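Local coordinates for protein beta-lactamase (Escherichia coli, PDB 6PQ9) that probably hydrolyses beta-lactam antibiotics to substituted beta-amino acids, as a plasmid-borne class A beta-lactamase that gives resistance to them, at residues I288-S291 with V292-L296; N57-K61 with H62-M66; F94-K97 with S98-L101. The protein carries 1 engineered substitution. All coordinates share one frame; numbering follows the deposited sequence.

Interaction 1 of 3, residues I288-S291 with V292-L296; sequences ICKS and VWDYL. With ASP (aspartic acid), chain B.
Lys-290 and Asp-294, one helical turn apart, join in a salt bridge on the outer surface of helix 278-297, the C-terminal helix of the alpha/beta domain. The ammonium swings round because the lysine chain bends at chi2 and again at chi4 (75°), bringing NZ round to the oxygen end of the carboxylate, close to its plane. NZ lies 2.5 Å from Asp-294 OD1, a separation so short that its exact value is doubtful, and 3.1 Å from OD2 of the same residue, so both oxygens sit near the charge. The same OD1 lies at the edge of the Trp-293 indole, in its plane.

The inner side is different. Ile-288, Cys-289, Val-292 and Trp-293 are buried. Ile-288 meets helix 25-37 and strand 42-49, Cys-289 and Val-292 reach strand 264-274, and Trp-293 packs among loop prolines. The regular i to i+4 bonds run right round the helix; on this side they are Val-292 N to Ile-288 O, 3.0 Å, and Trp-293 N to Cys-289 O, 2.8 Å. Val-292 CG2 presses on the Ile-288 carbonyl oxygen at 3.4 Å. On the more open flank Ser-291 OG turns back to the carbonyl of Glu-287, one turn earlier.

Near the helix end a bound aspartic acid is held by its amino nitrogen, which donates to Leu-296 O at 3.1 Å. Its OD1 stands 4.2 Å above the plane of the Tyr-295 ring, displaced toward the rim, while the tyrosine hydroxyl makes weak bonds to Lys-23 and Thr-25. The pattern is an amphipathic helix: apolar groups bind it to the sheet, an ion pair probably steadies the outer turn, and a carbonyl at the C-terminal end, where the helix dipole is negative, would probably favour the ligand's protonated amine.

Interaction 2 of 3, residues N57-K61 with H62-M66; sequences NVNEK and HHYPM
Between Asn-59 and Tyr-64 the backbone swings from strand 55-58 to strand 64-65 through an inverse gamma turn centred on Lys-61, closed by a weak bond from His-62 N to Glu-60 O (3.0 Å, 127°). This connection leads from an edge strand of the five-stranded sheet of the class A beta-lactamase fold to an edge strand of the small three-stranded sheet.

Tyr-64 spans the bend. With CG anti to its carbonyl carbon (chi1 -64°), the ring points back along the chain and its hydroxyl donates to Asn-59 O at 2.8 Å. The hydroxyl approaches in the carbonyl plane, on a lone pair, and the acceptor in turn lies near the plane of the ring, at its edge. Asn-59 CB presses on the same hydroxyl oxygen at 3.3 Å, while the amide of Asn-59 turns off to give ND2 to the carbonyl of Val-43.

His-62 turns an edge of its ring to one face of the tyrosine, the two planes steeply inclined, with His-62 CD2 3.4 Å above the Tyr-64 ring plane and displaced toward the rim. Pro-185 also touches the tyrosine side chain, and Glu-60 takes its OE2 to the backbone N of Asp-186, so the turn is tied to the start of helix 185-196. On the solvent side one water bridges the bend, 3.2 Å from Lys-61 O, to which it donates, and 3.0 Å from His-62 ND1.

Interaction 3 of 3, residues F94-K97 with S98-L101; sequences FVKK and SELL. With ACT (acetate ion), chain H.
Glu-99 folds its carboxylate back onto the backbone of Lys-96, three residues earlier, and the two residues hold each other in both directions. Lys-96 N gives its hydrogen to Glu-99 OE1 at 2.8 Å and 159°, meeting the oxygen on its anti side and 30° out of the carboxylate plane. In return Glu-99 N donates to Lys-96 O at 2.9 Å. OE1 lies on the lysine's aliphatic stem too, 3.4 Å from Lys-96 CG, though the ammonium itself is not in contact with it. A water donates to both OE1 and the carbonyl of Phe-94, so OE1 has two donors, and OE2 turns to a salt bridge with Arg-142 of helix 134-144.

This is the exit of strand 92-95, the partner of strand 117-120 in a two-stranded sheet of the mostly helical domain, where the chain tightens into a 3-10 turn and then an inverse gamma turn centred on Leu-100. Leu-100 N reaches back to Lys-97 O, with the donor above the carbonyl plane. Lys-97 N is taken by Asn-116 OD1.

Behind the turn, Val-95 CG1 touches Leu-100 CG at 4.0 Å, the two side chains crossing at about a right angle; Ile-139 packs on the valine and Asn-135 on the leucine. On the outer side Ser-98 holds an acetate, probably from the crystallisation liquor, with Ser-98 N to acetate O at 3.2 Å and Ser-98 OG to acetate OXT at 3.0 Å. The serine hydroxyl sits between its own backbone N and carbonyl carbon (chi1 66°), which lets N and OG grip one oxygen each.

Interactions 1 and 2 share the alpha/beta side of the enzyme, their centres 19 Å apart: helix 278-297 covers the sheet whose edge strand runs into 57-61, and strand 42-49 meets both. Interaction 3 sits on the far side of the molecule, its centre about 43 Å from that of interaction 1, in the mainly helical domain. Interaction 1 is half buried, a regular helix with an ion pair on its outer surface; interaction 2 is a surface bend held by a tyrosine hydroxyl; interaction 3 is mostly exposed, a carboxylate serving a backbone N-H beside the buried pair Val-95 and Leu-100. Backbone or hydroxyl groups hold a bound molecule in interactions 1 and 3.

Interaction 1 of 3, residues I288-S291 with V292-L296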
loop_
_atom_site.group_PDB
_atom_site.type_symbol
_atom_site.label_atom_id
_atom_site.label_comp_id
_atom_site.label_asym_id
_atom_site.label_seq_id
_atom_site.Cartn_x
_atom_site.Cartn_y
_atom_site.Cartn_z
ATOM N N ILE A 288 -1.969 -16.544 -3.630
ATOM C CA ILE A 288 -1.729 -16.561 -2.193
ATOM C C ILE A 288 -2.953 -16.039 -1.456
ATOM O O ILE A 288 -3.453 -16.671 -0.514
ATOM C CB ILE A 288 -0.463 -15.751 -1.860
ATOM C CG1 ILE A 288 0.781 -16.500 -2.358
ATOM C CG2 ILE A 288 -0.390 -15.446 -0.374
ATOM C CD1 ILE A 288 2.066 -15.787 -2.079
ATOM N N CYS A 289 -3.487 -14.900 -1.908
ATOM C CA CYS A 289 -4.701 -14.371 -1.298
ATOM C C CYS A 289 -5.842 -15.383 -1.362
ATOM O O CYS A 289 -6.554 -15.596 -0.375
ATOM C CB CYS A 289 -5.112 -13.069 -1.970
ATOM S SG CYS A 289 -6.435 -12.243 -1.058
ATOM N N LYS A 290 -6.031 -16.014 -2.519
ATOM C CA LYS A 290 -7.090 -17.009 -2.670
ATOM C C LYS A 290 -6.914 -18.162 -1.682
ATOM O O LYS A 290 -7.876 -18.584 -1.030
ATOM C CB LYS A 290 -7.115 -17.520 -4.111
ATOM C CG LYS A 290 -8.231 -18.499 -4.413
ATOM C CD LYS A 290 -9.579 -17.814 -4.391
ATOM C CE LYS A 290 -10.670 -18.733 -4.904
ATOM N NZ LYS A 290 -11.018 -19.768 -3.910
ATOM N N SER A 291 -5.687 -18.671 -1.540
ATOM C CA SER A 291 -5.438 -19.750 -0.583
ATOM C C SER A 291 -5.801 -19.327 0.834
ATOM O O SER A 291 -6.416 -20.094 1.586
ATOM C CB SER A 291 -3.973 -20.177 -0.632
ATOM O OG SER A 291 -3.652 -20.736 -1.888
ATOM N N VAL A 292 -5.389 -18.118 1.229
ATOM C CA VAL A 292 -5.718 -17.617 2.558
ATOM C C VAL A 292 -7.226 -17.440 2.697
ATOM O O VAL A 292 -7.818 -17.774 3.732
ATOM C CB VAL A 292 -4.961 -16.305 2.832
ATOM C CG1 VAL A 292 -5.476 -15.637 4.102
ATOM C CG2 VAL A 292 -3.438 -16.559 2.891
ATOM N N TRP A 293 -7.870 -16.935 1.645
ATOM C CA TRP A 293 -9.320 -16.785 1.639
ATOM C C TRP A 293 -10.009 -18.136 1.827
ATOM O O TRP A 293 -10.897 -18.284 2.675
ATOM C CB TRP A 293 -9.737 -16.112 0.327
ATOM C CG TRP A 293 -11.189 -16.138 0.008
ATOM C CD1 TRP A 293 -11.878 -17.138 -0.608
ATOM C CD2 TRP A 293 -12.138 -15.091 0.264
ATOM N NE1 TRP A 293 -13.206 -16.785 -0.743
ATOM C CE2 TRP A 293 -13.386 -15.532 -0.216
ATOM C CE3 TRP A 293 -12.048 -13.825 0.854
ATOM C CZ2 TRP A 293 -14.541 -14.751 -0.121
ATOM C CZ3 TRP A 293 -13.189 -13.051 0.944
ATOM C CH2 TRP A 293 -14.420 -13.517 0.466
ATOM N N ASP A 294 -9.586 -19.139 1.048
ATOM C CA ASP A 294 -10.176 -20.472 1.117
ATOM C C ASP A 294 -10.056 -21.062 2.514
ATOM O O ASP A 294 -11.025 -21.602 3.059
ATOM C CB ASP A 294 -9.487 -21.387 0.110
ATOM C CG ASP A 294 -9.950 -21.155 -1.296
ATOM O OD1 ASP A 294 -10.887 -20.350 -1.492
ATOM O OD2 ASP A 294 -9.377 -21.790 -2.210
ATOM N N TYR A 295 -8.863 -20.980 3.105
ATOM C CA TYR A 295 -8.654 -21.532 4.438
ATOM C C TYR A 295 -9.579 -20.876 5.463
ATOM O O TYR A 295 -10.187 -21.564 6.291
ATOM C CB TYR A 295 -7.188 -21.372 4.844
ATOM C CG TYR A 295 -6.922 -21.729 6.286
ATOM C CD1 TYR A 295 -6.764 -23.057 6.684
ATOM C CD2 TYR A 295 -6.842 -20.745 7.257
ATOM C CE1 TYR A 295 -6.526 -23.384 8.012
ATOM C CE2 TYR A 295 -6.611 -21.063 8.579
ATOM C CZ TYR A 295 -6.454 -22.380 8.957
ATOM O OH TYR A 295 -6.215 -22.668 10.288
ATOM N N LEU A 296 -9.697 -19.543 5.428
ATOM C CA LEU A 296 -10.495 -18.840 6.433
ATOM C C LEU A 296 -11.995 -18.989 6.186
ATOM O O LEU A 296 -12.787 -18.943 7.136
ATOM C CB LEU A 296 -10.114 -17.362 6.474
ATOM C CG LEU A 296 -8.671 -17.005 6.866
ATOM C CD1 LEU A 296 -8.393 -15.501 6.677
ATOM C CD2 LEU A 296 -8.361 -17.425 8.291
HETATM N N ASP B . -13.678 -21.038 9.310
HETATM C CA ASP B . -13.291 -20.910 10.711
HETATM C C ASP B . -12.759 -19.501 11.024
HETATM O O ASP B . -12.947 -18.972 12.127
HETATM C CB ASP B . -12.239 -21.971 11.070
HETATM C CG ASP B . -10.882 -21.708 10.410
HETATM O OD1 ASP B . -10.682 -22.139 9.250
HETATM O OD2 ASP B . -10.010 -21.077 11.057
#

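Interaction 2 of 3, residues N57-K61 with H62-M66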
loop_
_atom_site.group_PDB
_atom_site.type_symbol
_atom_site.label_atom_id
_atom_site.label_comp_id
_atom_site.label_asym_id
_atom_site.label_seq_id
_atom_site.Cartn_x
_atom_site.Cartn_y
_atom_site.Cartn_z
ATOM N N ASN A 57 2.744 -15.803 8.582
ATOM C CA ASN A 57 3.926 -15.171 8.014
ATOM C C ASN A 57 4.583 -16.130 7.042
ATOM O O ASN A 57 4.577 -17.342 7.265
ATOM C CB ASN A 57 4.956 -14.807 9.075
ATOM C CG ASN A 57 4.505 -13.693 9.957
ATOM O OD1 ASN A 57 3.427 -13.124 9.762
ATOM N ND2 ASN A 57 5.330 -13.354 10.940
ATOM N N VAL A 58 5.144 -15.582 5.966
ATOM C CA VAL A 58 6.036 -16.313 5.073
ATOM C C VAL A 58 7.153 -15.360 4.675
ATOM O O VAL A 58 6.886 -14.231 4.248
ATOM C CB VAL A 58 5.322 -16.861 3.822
ATOM C CG1 VAL A 58 6.302 -17.634 2.951
ATOM C CG2 VAL A 58 4.150 -17.740 4.201
ATOM N N ASN A 59 8.398 -15.803 4.849
ATOM C CA ASN A 59 9.582 -15.003 4.539
ATOM C C ASN A 59 9.501 -13.619 5.187
ATOM O O ASN A 59 9.724 -12.582 4.555
ATOM C CB ASN A 59 9.776 -14.918 3.030
ATOM C CG ASN A 59 9.915 -16.292 2.402
ATOM O OD1 ASN A 59 10.578 -17.161 2.961
ATOM N ND2 ASN A 59 9.282 -16.503 1.253
ATOM N N GLU A 60 9.207 -13.626 6.488
ATOM C CA GLU A 60 8.936 -12.389 7.212
ATOM C C GLU A 60 10.209 -11.588 7.484
ATOM O O GLU A 60 10.178 -10.352 7.484
ATOM C CB GLU A 60 8.209 -12.722 8.518
ATOM C CG GLU A 60 8.522 -11.794 9.677
ATOM C CD GLU A 60 7.990 -10.385 9.461
ATOM O OE1 GLU A 60 8.468 -9.445 10.147
ATOM O OE2 GLU A 60 7.093 -10.221 8.600
ATOM N N LYS A 61 11.334 -12.259 7.739
ATOM C CA LYS A 61 12.576 -11.561 8.078
ATOM C C LYS A 61 13.291 -11.201 6.783
ATOM O O LYS A 61 14.194 -11.893 6.315
ATOM C CB LYS A 61 13.449 -12.412 8.991
ATOM C CG LYS A 61 12.745 -12.880 10.251
ATOM C CD LYS A 61 13.700 -13.591 11.199
ATOM C CE LYS A 61 13.012 -13.958 12.508
ATOM N NZ LYS A 61 12.742 -15.425 12.597
ATOM N N HIS A 62 12.856 -10.094 6.191
ATOM C CA HIS A 62 13.377 -9.599 4.923
ATOM C C HIS A 62 12.762 -8.228 4.699
ATOM O O HIS A 62 11.642 -7.959 5.146
ATOM C CB HIS A 62 13.058 -10.552 3.752
ATOM C CG HIS A 62 13.737 -10.190 2.457
ATOM N ND1 HIS A 62 15.077 -10.419 2.222
ATOM C CD2 HIS A 62 13.253 -9.622 1.322
ATOM C CE1 HIS A 62 15.388 -10.007 1.004
ATOM N NE2 HIS A 62 14.300 -9.517 0.437
ATOM N N HIS A 63 13.510 -7.358 4.034
ATOM C CA HIS A 63 13.093 -5.980 3.794
ATOM C C HIS A 63 12.569 -5.881 2.365
ATOM O O HIS A 63 13.324 -6.072 1.406
ATOM C CB HIS A 63 14.254 -5.019 4.042
ATOM C CG HIS A 63 14.702 -4.981 5.470
ATOM N ND1 HIS A 63 15.761 -4.212 5.902
ATOM C CD2 HIS A 63 14.224 -5.613 6.569
ATOM C CE1 HIS A 63 15.913 -4.368 7.204
ATOM N NE2 HIS A 63 14.995 -5.215 7.633
ATOM N N TYR A 64 11.266 -5.599 2.228
ATOM C CA TYR A 64 10.722 -5.566 0.878
ATOM C C TYR A 64 10.522 -4.129 0.435
ATOM O O TYR A 64 10.085 -3.287 1.229
ATOM C CB TYR A 64 9.394 -6.317 0.797
ATOM C CG TYR A 64 9.549 -7.795 1.078
ATOM C CD1 TYR A 64 9.521 -8.283 2.388
ATOM C CD2 TYR A 64 9.750 -8.706 0.038
ATOM C CE1 TYR A 64 9.674 -9.638 2.665
ATOM C CE2 TYR A 64 9.908 -10.074 0.304
ATOM C CZ TYR A 64 9.871 -10.527 1.620
ATOM O OH TYR A 64 10.017 -11.871 1.888
ATOM N N PRO A 65 10.877 -3.820 -0.809
ATOM C CA PRO A 65 10.603 -2.474 -1.335
ATOM C C PRO A 65 9.101 -2.233 -1.431
ATOM O O PRO A 65 8.351 -3.057 -1.964
ATOM C CB PRO A 65 11.284 -2.477 -2.707
ATOM C CG PRO A 65 11.461 -3.949 -3.052
ATOM C CD PRO A 65 11.575 -4.691 -1.766
ATOM N N MET A 66 8.663 -1.094 -0.886
ATOM C CA MET A 66 7.239 -0.800 -0.739
ATOM C C MET A 66 6.593 -0.258 -2.011
ATOM O O MET A 66 5.404 -0.507 -2.243
ATOM C CB MET A 66 7.042 0.223 0.383
ATOM C CG MET A 66 7.214 -0.354 1.767
ATOM S SD MET A 66 6.494 0.738 2.994
ATOM C CE MET A 66 7.831 1.942 3.138
HETATM O O HOH W 1 15.685 -12.939 3.734
#

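Interaction 3 of 3, residues F94-K97 with S98-L101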
loop_
_atom_site.group_PDB
_atom_site.type_symbol
_atom_site.label_atom_id
_atom_site.label_comp_id
_atom_site.label_asym_id
_atom_site.label_seq_id
_atom_site.Cartn_x
_atom_site.Cartn_y
_atom_site.Cartn_z
ATOM N N PHE A 94 -2.227 25.581 -2.504
ATOM C CA PHE A 94 -1.748 26.037 -3.799
ATOM C C PHE A 94 -0.585 25.159 -4.247
ATOM O O PHE A 94 0.403 25.007 -3.523
ATOM C CB PHE A 94 -1.317 27.505 -3.734
ATOM C CG PHE A 94 -0.820 28.052 -5.046
ATOM C CD1 PHE A 94 0.519 27.926 -5.408
ATOM C CD2 PHE A 94 -1.694 28.690 -5.923
ATOM C CE1 PHE A 94 0.976 28.426 -6.617
ATOM C CE2 PHE A 94 -1.242 29.198 -7.125
ATOM C CZ PHE A 94 0.099 29.065 -7.471
ATOM N N VAL A 95 -0.693 24.613 -5.452
ATOM C CA VAL A 95 0.287 23.687 -6.008
ATOM C C VAL A 95 1.014 24.396 -7.143
ATOM O O VAL A 95 0.386 24.827 -8.115
ATOM C CB VAL A 95 -0.389 22.398 -6.498
ATOM C CG1 VAL A 95 0.618 21.488 -7.189
ATOM C CG2 VAL A 95 -1.068 21.706 -5.326
ATOM N N LYS A 96 2.331 24.527 -7.023
ATOM C CA LYS A 96 3.097 25.184 -8.070
ATOM C C LYS A 96 3.226 24.279 -9.292
ATOM O O LYS A 96 3.272 23.045 -9.180
ATOM C CB LYS A 96 4.483 25.588 -7.551
ATOM C CG LYS A 96 4.416 26.406 -6.266
ATOM C CD LYS A 96 5.744 27.056 -5.932
ATOM C CE LYS A 96 6.660 26.081 -5.216
ATOM N NZ LYS A 96 7.928 26.736 -4.798
ATOM N N LYS A 97 3.258 24.912 -10.473
ATOM C CA LYS A 97 3.542 24.183 -11.704
ATOM C C LYS A 97 4.795 23.329 -11.565
ATOM O O LYS A 97 4.820 22.182 -12.022
ATOM C CB LYS A 97 3.700 25.154 -12.874
ATOM C CG LYS A 97 3.718 24.477 -14.251
ATOM C CD LYS A 97 3.939 25.505 -15.351
ATOM C CE LYS A 97 4.750 24.925 -16.515
ATOM N NZ LYS A 97 3.880 24.311 -17.554
ATOM N N SER A 98 5.840 23.862 -10.918
ATOM C CA SER A 98 7.096 23.124 -10.765
ATOM C C SER A 98 6.950 21.834 -9.958
ATOM O O SER A 98 7.885 21.019 -9.953
ATOM C CB SER A 98 8.168 24.018 -10.117
ATOM O OG SER A 98 7.842 24.361 -8.781
ATOM N N GLU A 99 5.819 21.629 -9.273
ATOM C CA GLU A 99 5.589 20.428 -8.481
ATOM C C GLU A 99 4.799 19.368 -9.225
ATOM O O GLU A 99 4.747 18.221 -8.768
ATOM C CB GLU A 99 4.852 20.770 -7.189
ATOM C CG GLU A 99 5.568 21.768 -6.329
ATOM C CD GLU A 99 4.729 22.178 -5.136
ATOM O OE1 GLU A 99 4.071 23.247 -5.177
ATOM O OE2 GLU A 99 4.726 21.413 -4.155
ATOM N N LEU A 100 4.173 19.718 -10.348
ATOM C CA LEU A 100 3.524 18.715 -11.190
ATOM C C LEU A 100 4.558 18.249 -12.213
ATOM O O LEU A 100 4.578 18.665 -13.373
ATOM C CB LEU A 100 2.256 19.280 -11.813
ATOM C CG LEU A 100 1.238 19.691 -10.729
ATOM C CD1 LEU A 100 0.150 20.572 -11.274
ATOM C CD2 LEU A 100 0.612 18.478 -10.034
ATOM N N LEU A 101 5.455 17.379 -11.741
ATOM C CA LEU A 101 6.567 16.900 -12.549
ATOM C C LEU A 101 6.066 16.121 -13.767
ATOM O O LEU A 101 5.000 15.495 -13.721
ATOM C CB LEU A 101 7.491 16.004 -11.726
ATOM C CG LEU A 101 8.177 16.610 -10.502
ATOM C CD1 LEU A 101 9.004 15.550 -9.802
ATOM C CD2 LEU A 101 9.045 17.764 -10.917
HETATM C C ACT H . 7.218 27.667 -9.863
HETATM O O ACT H . 6.508 26.965 -10.622
HETATM O OXT ACT H . 8.049 27.300 -8.996
HETATM C CH3 ACT H . 7.041 29.177 -10.037
HETATM O O HOH W 2 2.779 24.673 -2.993
#